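Side-chain contacts in PaxB (Photorhabdus luminescens, PDB 6EK4), which probably serves as the B component of a two-component alpha-helical pore-forming toxin of the YaxAB type: residues T85-E90 against N102-A107; D118-I123 against N318-K323. One frame throughout, in Å; residues are numbered along the deposited sequence.

Interaction 1: T85-E90 against N102-A107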
ATOM      1  N   THR A  85      -3.156 -51.387  25.404  1.00110.25           N
ATOM      2  CA  THR A  85      -3.894 -51.205  26.658  1.00112.60           C
ATOM      3  C   THR A  85      -4.421 -52.546  27.174  1.00114.05           C
ATOM      4  O   THR A  85      -4.389 -52.807  28.376  1.00115.72           O
ATOM      5  CB  THR A  85      -5.078 -50.216  26.511  1.00113.52           C
ATOM      6  OG1 THR A  85      -5.501 -50.160  25.144  1.00113.09           O
ATOM      7  CG2 THR A  85      -4.690 -48.812  26.968  1.00113.80           C
ATOM      8  N   GLU A  86      -4.898 -53.389  26.260  1.00114.12           N
ATOM      9  CA  GLU A  86      -5.381 -54.726  26.613  1.00115.06           C
ATOM     10  C   GLU A  86      -4.245 -55.651  27.061  1.00113.64           C
ATOM     11  O   GLU A  86      -4.451 -56.518  27.913  1.00115.09           O
ATOM     12  CB  GLU A  86      -6.143 -55.351  25.439  1.00116.23           C
ATOM     13  CG  GLU A  86      -7.460 -54.654  25.127  1.00118.86           C
ATOM     14  CD  GLU A  86      -8.195 -55.256  23.941  1.00120.05           C
ATOM     15  OE1 GLU A  86      -7.566 -55.982  23.140  1.00119.72           O
ATOM     16  OE2 GLU A  86      -9.409 -54.997  23.805  1.00122.05           O
ATOM     17  N   ILE A  87      -3.055 -55.470  26.487  1.00110.89           N
ATOM     18  CA  ILE A  87      -1.869 -56.217  26.915  1.00109.53           C
ATOM     19  C   ILE A  87      -1.447 -55.781  28.317  1.00110.49           C
ATOM     20  O   ILE A  87      -1.320 -56.612  29.213  1.00112.05           O
ATOM     21  CB  ILE A  87      -0.690 -56.054  25.924  1.00107.83           C
ATOM     22  CG1 ILE A  87      -0.898 -56.961  24.705  1.00106.96           C
ATOM     23  CG2 ILE A  87       0.644 -56.397  26.585  1.00107.11           C
ATOM     24  CD1 ILE A  87      -0.035 -56.605  23.512  1.00105.55           C
ATOM     25  N   ASP A  88      -1.245 -54.477  28.496  1.00110.58           N
ATOM     26  CA  ASP A  88      -0.748 -53.928  29.763  1.00111.25           C
ATOM     27  C   ASP A  88      -1.701 -54.148  30.941  1.00113.15           C
ATOM     28  O   ASP A  88      -1.250 -54.293  32.077  1.00114.66           O
ATOM     29  CB  ASP A  88      -0.446 -52.430  29.623  1.00111.34           C
ATOM     30  CG  ASP A  88       0.720 -52.146  28.685  1.00109.97           C
ATOM     31  OD1 ASP A  88       1.489 -53.078  28.365  1.00109.64           O
ATOM     32  OD2 ASP A  88       0.870 -50.978  28.267  1.00109.13           O
ATOM     33  N   THR A  89      -3.005 -54.168  30.673  1.00114.13           N
ATOM     34  CA  THR A  89      -4.003 -54.435  31.713  1.00116.59           C
ATOM     35  C   THR A  89      -4.015 -55.911  32.115  1.00117.80           C
ATOM     36  O   THR A  89      -4.195 -56.236  33.291  1.00119.03           O
ATOM     37  CB  THR A  89      -5.422 -54.025  31.266  1.00117.40           C
ATOM     38  OG1 THR A  89      -5.711 -54.603  29.988  1.00116.77           O
ATOM     39  CG2 THR A  89      -5.547 -52.506  31.182  1.00117.62           C
ATOM     40  N   GLU A  90      -3.820 -56.797  31.138  1.00117.75           N
ATOM     41  CA  GLU A  90      -3.737 -58.239  31.396  1.00118.31           C
ATOM     42  C   GLU A  90      -2.343 -58.656  31.883  1.00118.00           C
ATOM     43  O   GLU A  90      -2.145 -59.796  32.303  1.00118.49           O
ATOM     44  CB  GLU A  90      -4.108 -59.032  30.138  1.00117.58           C
ATOM     45  CG  GLU A  90      -4.620 -60.440  30.417  1.00118.57           C
ATOM     46  CD  GLU A  90      -4.586 -61.341  29.195  1.00117.81           C
ATOM     47  OE1 GLU A  90      -4.399 -62.565  29.367  1.00117.18           O
ATOM     48  OE2 GLU A  90      -4.741 -60.830  28.065  1.00117.10           O
ATOM     49  N   ASN A 102       6.083 -63.798  29.142  1.00124.17           N
ATOM     50  CA  ASN A 102       7.188 -63.627  28.192  1.00121.76           C
ATOM     51  C   ASN A 102       6.696 -63.407  26.759  1.00118.54           C
ATOM     52  O   ASN A 102       7.281 -62.620  26.012  1.00117.21           O
ATOM     53  CB  ASN A 102       8.135 -64.833  28.242  1.00122.14           C
ATOM     54  CG  ASN A 102       9.383 -64.638  27.397  1.00122.11           C
ATOM     55  OD1 ASN A 102       9.351 -64.790  26.175  1.00121.47           O
ATOM     56  ND2 ASN A 102      10.495 -64.314  28.048  1.00122.56           N
ATOM     57  N   THR A 103       5.624 -64.101  26.387  1.00116.15           N
ATOM     58  CA  THR A 103       5.064 -64.007  25.038  1.00114.00           C
ATOM     59  C   THR A 103       4.378 -62.657  24.807  1.00112.50           C
ATOM     60  O   THR A 103       4.554 -62.043  23.754  1.00111.29           O
ATOM     61  CB  THR A 103       4.057 -65.145  24.766  1.00113.81           C
ATOM     62  OG1 THR A 103       4.574 -66.378  25.281  1.00114.38           O
ATOM     63  CG2 THR A 103       3.795 -65.296  23.272  1.00113.13           C
ATOM     64  N   LEU A 104       3.603 -62.205  25.791  1.00111.76           N
ATOM     65  CA  LEU A 104       2.906 -60.915  25.705  1.00110.33           C
ATOM     66  C   LEU A 104       3.874 -59.730  25.645  1.00108.74           C
ATOM     67  O   LEU A 104       3.583 -58.727  24.990  1.00108.32           O
ATOM     68  CB  LEU A 104       1.932 -60.735  26.879  1.00111.61           C
ATOM     69  CG  LEU A 104       0.630 -61.543  26.828  1.00112.50           C
ATOM     70  CD1 LEU A 104      -0.089 -61.479  28.168  1.00113.57           C
ATOM     71  CD2 LEU A 104      -0.281 -61.061  25.708  1.00112.28           C
ATOM     72  N   LEU A 105       5.009 -59.842  26.333  1.00107.26           N
ATOM     73  CA  LEU A 105       6.063 -58.824  26.252  1.00106.10           C
ATOM     74  C   LEU A 105       6.626 -58.720  24.834  1.00104.51           C
ATOM     75  O   LEU A 105       6.851 -57.618  24.332  1.00105.67           O
ATOM     76  CB  LEU A 105       7.203 -59.106  27.244  1.00106.53           C
ATOM     77  CG  LEU A 105       7.221 -58.259  28.521  1.00107.86           C
ATOM     78  CD1 LEU A 105       6.129 -58.686  29.488  1.00108.51           C
ATOM     79  CD2 LEU A 105       8.582 -58.339  29.196  1.00108.66           C
ATOM     80  N   GLU A 106       6.848 -59.869  24.199  1.00102.43           N
ATOM     81  CA  GLU A 106       7.376 -59.910  22.835  1.00101.38           C
ATOM     82  C   GLU A 106       6.347 -59.416  21.811  1.00 99.23           C
ATOM     83  O   GLU A 106       6.716 -58.926  20.741  1.00 98.54           O
ATOM     84  CB  GLU A 106       7.839 -61.325  22.482  1.00102.01           C
ATOM     85  CG  GLU A 106       8.754 -61.390  21.268  1.00102.79           C
ATOM     86  CD  GLU A 106       9.353 -62.768  21.043  1.00104.65           C
ATOM     87  OE1 GLU A 106       9.122 -63.677  21.871  1.00105.80           O
ATOM     88  OE2 GLU A 106      10.063 -62.941  20.030  1.00105.23           O
ATOM     89  N   ALA A 107       5.066 -59.548  22.145  1.00 97.58           N
ATOM     90  CA  ALA A 107       3.983 -59.029  21.310  1.00 96.02           C
ATOM     91  C   ALA A 107       3.890 -57.507  21.399  1.00 95.16           C
ATOM     92  O   ALA A 107       3.652 -56.842  20.390  1.00 93.94           O
ATOM     93  CB  ALA A 107       2.657 -59.660  21.708  1.00 96.30           C
TER
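I87 reaches from helix 80-90 onto L104 and A107 of helix 101-141 and makes each of the close contacts, while L104 is covered to about the same extent. The backbones come closest at the same place, with I87 CA 6.8 Å from L104 CA, and the two segments run in roughly opposite senses along their chains. Both branches of I87 take part. Its CG1 lies 4.3 Å from L104 CD2, a methylene against a methyl, while CD1 at the end of the same branch reaches the methyl of A107, 4.5 Å from CB. The other branch, CG2, faces backbone instead and comes against the carbonyl oxygen of L104, 4.1 Å from O. This division follows from the first torsion (chi1 -79°), which sets CG2 anti to the backbone N and turns CG1 beside that N; an extended chi2 then carries CD1 out to A107, one turn on from L104 along its helix.

The packed part ends quickly. I87 is buried, but L104 and A107 stay partly exposed, and 186 Å² is buried in total. On the open side the carboxylate of E90 swings back near L104, with E90 CD 4.6 Å from L104 CD1: proximity, not a polar bond. E90 also has a like charge close by in E95. On another face, D88 has a long, weak ion pair with R108, while L91 in the connecting loop packs on L104 and L105.

Between these two arms of a helix-loop-helix hairpin, near the tip of the elongated bundle, the contact is apolar and without a hydrogen bond, and L91 of the loop adds to it; the contact's chemistry implies apolar adhesion with little directional constraint.

Interaction 2: D118-I123 against N318-K323; sequences DVKGVI and NTIDGK
Segments 118-123 and 318-321 run roughly antiparallel and come closest at V119 CA and I320 CA, 7.8 Å apart, just before helix 247-321 gives way to the loop at G322. There V119 and I320 meet end to end, methyl against methyl. V119 CG1 does the touching: it sits 3.8 Å from I320 CG2 and 3.9 Å from I320 CD1, so a single valine methyl meets both methyls of the isoleucine. The valine torsion explains this, since CG1 lies anti to the backbone N (chi1 174°) and projects from the helix toward I320. I320 itself sits in the weakly bonded last turn of its helix, with CG1 between the backbone N and the carbonyl carbon (chi1 68°); the extended second torsion sends CD1 on toward helix 101-141.

CD1 is also where the other two contacts converge. From one side it meets the aliphatic stem of K120, 4.3 Å away at CG, and from the next turn of the helix it meets I123 CD1 at 4.4 Å. The lysine thus contributes methylene to the contact, and its ammonium lies beyond it. Three residues of helix 101-141 meet the end of one isoleucine, which accounts for the largest share of the 138 Å² buried.

L316 of helix 247-321 lies against V119, V122 and I123, and L329 of helix 326-348 touches V119 and T319, so the pair belongs to a larger apolar layer where three helices of the bundle meet. K116 of helix 101-141 adds a weak hydrogen bond to the carbonyl oxygen of I320. Between the segments themselves there are neither hydrogen bonds nor ion pairs, and the chemistry implies a join made by apolar methyl packing, supplemented by that weak bond.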
ATOM      1  N   ASP A 118       5.771 -45.651  12.654  1.00 77.96           N
ATOM      2  CA  ASP A 118       4.706 -44.774  12.156  1.00 77.19           C
ATOM      3  C   ASP A 118       4.894 -43.336  12.638  1.00 76.69           C
ATOM      4  O   ASP A 118       4.770 -42.397  11.852  1.00 76.86           O
ATOM      5  CB  ASP A 118       3.325 -45.286  12.591  1.00 77.81           C
ATOM      6  CG  ASP A 118       2.882 -46.525  11.825  1.00 77.99           C
ATOM      7  OD1 ASP A 118       3.618 -46.985  10.926  1.00 79.00           O
ATOM      8  OD2 ASP A 118       1.786 -47.039  12.127  1.00 77.85           O
ATOM      9  N   VAL A 119       5.191 -43.172  13.927  1.00 76.34           N
ATOM     10  CA  VAL A 119       5.384 -41.843  14.519  1.00 75.87           C
ATOM     11  C   VAL A 119       6.652 -41.170  13.977  1.00 75.74           C
ATOM     12  O   VAL A 119       6.690 -39.948  13.838  1.00 75.41           O
ATOM     13  CB  VAL A 119       5.412 -41.904  16.065  1.00 76.13           C
ATOM     14  CG1 VAL A 119       5.770 -40.550  16.665  1.00 76.35           C
ATOM     15  CG2 VAL A 119       4.063 -42.365  16.603  1.00 76.25           C
ATOM     16  N   LYS A 120       7.681 -41.957  13.671  1.00 75.62           N
ATOM     17  CA  LYS A 120       8.851 -41.437  12.953  1.00 76.11           C
ATOM     18  C   LYS A 120       8.435 -40.837  11.608  1.00 75.78           C
ATOM     19  O   LYS A 120       8.933 -39.782  11.209  1.00 75.74           O
ATOM     20  CB  LYS A 120       9.896 -42.535  12.712  1.00 77.06           C
ATOM     21  CG  LYS A 120      10.898 -42.732  13.839  1.00 78.46           C
ATOM     22  CD  LYS A 120      12.052 -43.617  13.382  1.00 79.37           C
ATOM     23  CE  LYS A 120      13.032 -43.915  14.506  1.00 80.43           C
ATOM     24  NZ  LYS A 120      12.552 -44.992  15.416  1.00 80.01           N
ATOM     25  N   GLY A 121       7.518 -41.520  10.923  1.00 75.13           N
ATOM     26  CA  GLY A 121       7.040 -41.104   9.606  1.00 74.26           C
ATOM     27  C   GLY A 121       6.264 -39.799   9.600  1.00 73.87           C
ATOM     28  O   GLY A 121       6.470 -38.963   8.720  1.00 74.74           O
ATOM     29  N   VAL A 122       5.373 -39.621  10.573  1.00 73.55           N
ATOM     30  CA  VAL A 122       4.575 -38.391  10.656  1.00 73.63           C
ATOM     31  C   VAL A 122       5.444 -37.201  11.080  1.00 73.34           C
ATOM     32  O   VAL A 122       5.161 -36.061  10.711  1.00 73.15           O
ATOM     33  CB  VAL A 122       3.352 -38.528  11.602  1.00 74.14           C
ATOM     34  CG1 VAL A 122       2.558 -39.791  11.285  1.00 74.24           C
ATOM     35  CG2 VAL A 122       3.776 -38.516  13.064  1.00 75.19           C
ATOM     36  N   ILE A 123       6.495 -37.475  11.852  1.00 73.14           N
ATOM     37  CA  ILE A 123       7.466 -36.450  12.238  1.00 73.44           C
ATOM     38  C   ILE A 123       8.230 -35.952  11.010  1.00 73.63           C
ATOM     39  O   ILE A 123       8.480 -34.753  10.878  1.00 73.81           O
ATOM     40  CB  ILE A 123       8.441 -36.971  13.323  1.00 73.81           C
ATOM     41  CG1 ILE A 123       7.706 -37.115  14.659  1.00 73.78           C
ATOM     42  CG2 ILE A 123       9.630 -36.032  13.499  1.00 74.10           C
ATOM     43  CD1 ILE A 123       8.408 -38.005  15.663  1.00 74.19           C
ATOM     44  N   ASN A 318       9.240 -36.608  21.709  1.00 86.82           N
ATOM     45  CA  ASN A 318       9.398 -36.844  23.146  1.00 89.14           C
ATOM     46  C   ASN A 318       8.517 -37.978  23.675  1.00 90.32           C
ATOM     47  O   ASN A 318       8.804 -38.550  24.728  1.00 92.13           O
ATOM     48  CB  ASN A 318       9.118 -35.558  23.934  1.00 90.05           C
ATOM     49  CG  ASN A 318      10.121 -34.455  23.636  1.00 90.39           C
ATOM     50  OD1 ASN A 318      11.238 -34.718  23.188  1.00 90.50           O
ATOM     51  ND2 ASN A 318       9.725 -33.211  23.884  1.00 90.84           N
ATOM     52  N   THR A 319       7.450 -38.296  22.945  1.00 89.91           N
ATOM     53  CA  THR A 319       6.578 -39.417  23.290  1.00 90.41           C
ATOM     54  C   THR A 319       7.257 -40.763  23.015  1.00 90.62           C
ATOM     55  O   THR A 319       7.026 -41.734  23.737  1.00 91.11           O
ATOM     56  CB  THR A 319       5.248 -39.355  22.511  1.00 89.75           C
ATOM     57  OG1 THR A 319       4.672 -38.050  22.648  1.00 90.65           O
ATOM     58  CG2 THR A 319       4.260 -40.396  23.025  1.00 90.47           C
ATOM     59  N   ILE A 320       8.093 -40.812  21.977  1.00 90.48           N
ATOM     60  CA  ILE A 320       8.763 -42.053  21.573  1.00 90.53           C
ATOM     61  C   ILE A 320      10.271 -42.080  21.869  1.00 91.89           C
ATOM     62  O   ILE A 320      10.962 -43.013  21.457  1.00 91.72           O
ATOM     63  CB  ILE A 320       8.520 -42.369  20.077  1.00 89.44           C
ATOM     64  CG1 ILE A 320       9.218 -41.352  19.165  1.00 89.10           C
ATOM     65  CG2 ILE A 320       7.026 -42.410  19.785  1.00 88.94           C
ATOM     66  CD1 ILE A 320       9.282 -41.784  17.715  1.00 88.48           C
ATOM     67  N   ASP A 321      10.779 -41.068  22.572  1.00 94.55           N
ATOM     68  CA  ASP A 321      12.180 -41.068  23.009  1.00 97.08           C
ATOM     69  C   ASP A 321      12.366 -42.081  24.133  1.00 98.81           C
ATOM     70  O   ASP A 321      13.188 -42.992  24.026  1.00 99.46           O
ATOM     71  CB  ASP A 321      12.621 -39.676  23.487  1.00 98.87           C
ATOM     72  CG  ASP A 321      12.949 -38.726  22.340  1.00 99.27           C
ATOM     73  OD1 ASP A 321      13.248 -39.196  21.220  1.00 98.78           O
ATOM     74  OD2 ASP A 321      12.914 -37.497  22.567  1.00100.31           O
ATOM     75  N   GLY A 322      11.593 -41.915  25.203  1.00100.26           N
ATOM     76  CA  GLY A 322      11.646 -42.813  26.354  1.00102.23           C
ATOM     77  C   GLY A 322      10.613 -43.920  26.261  1.00102.25           C
ATOM     78  O   GLY A 322      10.456 -44.547  25.211  1.00100.34           O
ATOM     79  N   LYS A 323       9.905 -44.157  27.364  1.00103.94           N
ATOM     80  CA  LYS A 323       8.892 -45.210  27.428  1.00104.37           C
ATOM     81  C   LYS A 323       7.629 -44.763  26.695  1.00104.15           C
ATOM     82  O   LYS A 323       7.235 -43.600  26.780  1.00105.96           O
ATOM     83  CB  LYS A 323       8.563 -45.555  28.887  1.00106.31           C
ATOM     84  CG  LYS A 323       8.245 -47.023  29.120  1.00106.60           C
ATOM     85  CD  LYS A 323       9.515 -47.862  29.134  1.00107.15           C
ATOM     86  CE  LYS A 323       9.207 -49.349  29.181  1.00107.23           C
ATOM     87  NZ  LYS A 323      10.443 -50.169  29.056  1.00107.33           N
TER

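How the interactions relate
Both interactions use helix 101-141, at successive places along it, with centres 20 Å apart and nearest atoms about 8 Å apart, so they do not touch. Interaction 1 ties that helix to its neighbour in sequence, helix 80-90, near one end of the molecule, 64 Å from the chain's centre. Interaction 2 lies further inward, at 45 Å, and joins residues separated by 194 others. Each is apolar and centred on one isoleucine, yet place makes a difference: interaction 1 has one buried residue among the three that touch and a carboxylate, that of E90, at its edge, whereas three of four are buried in interaction 2, within a multi-helix core.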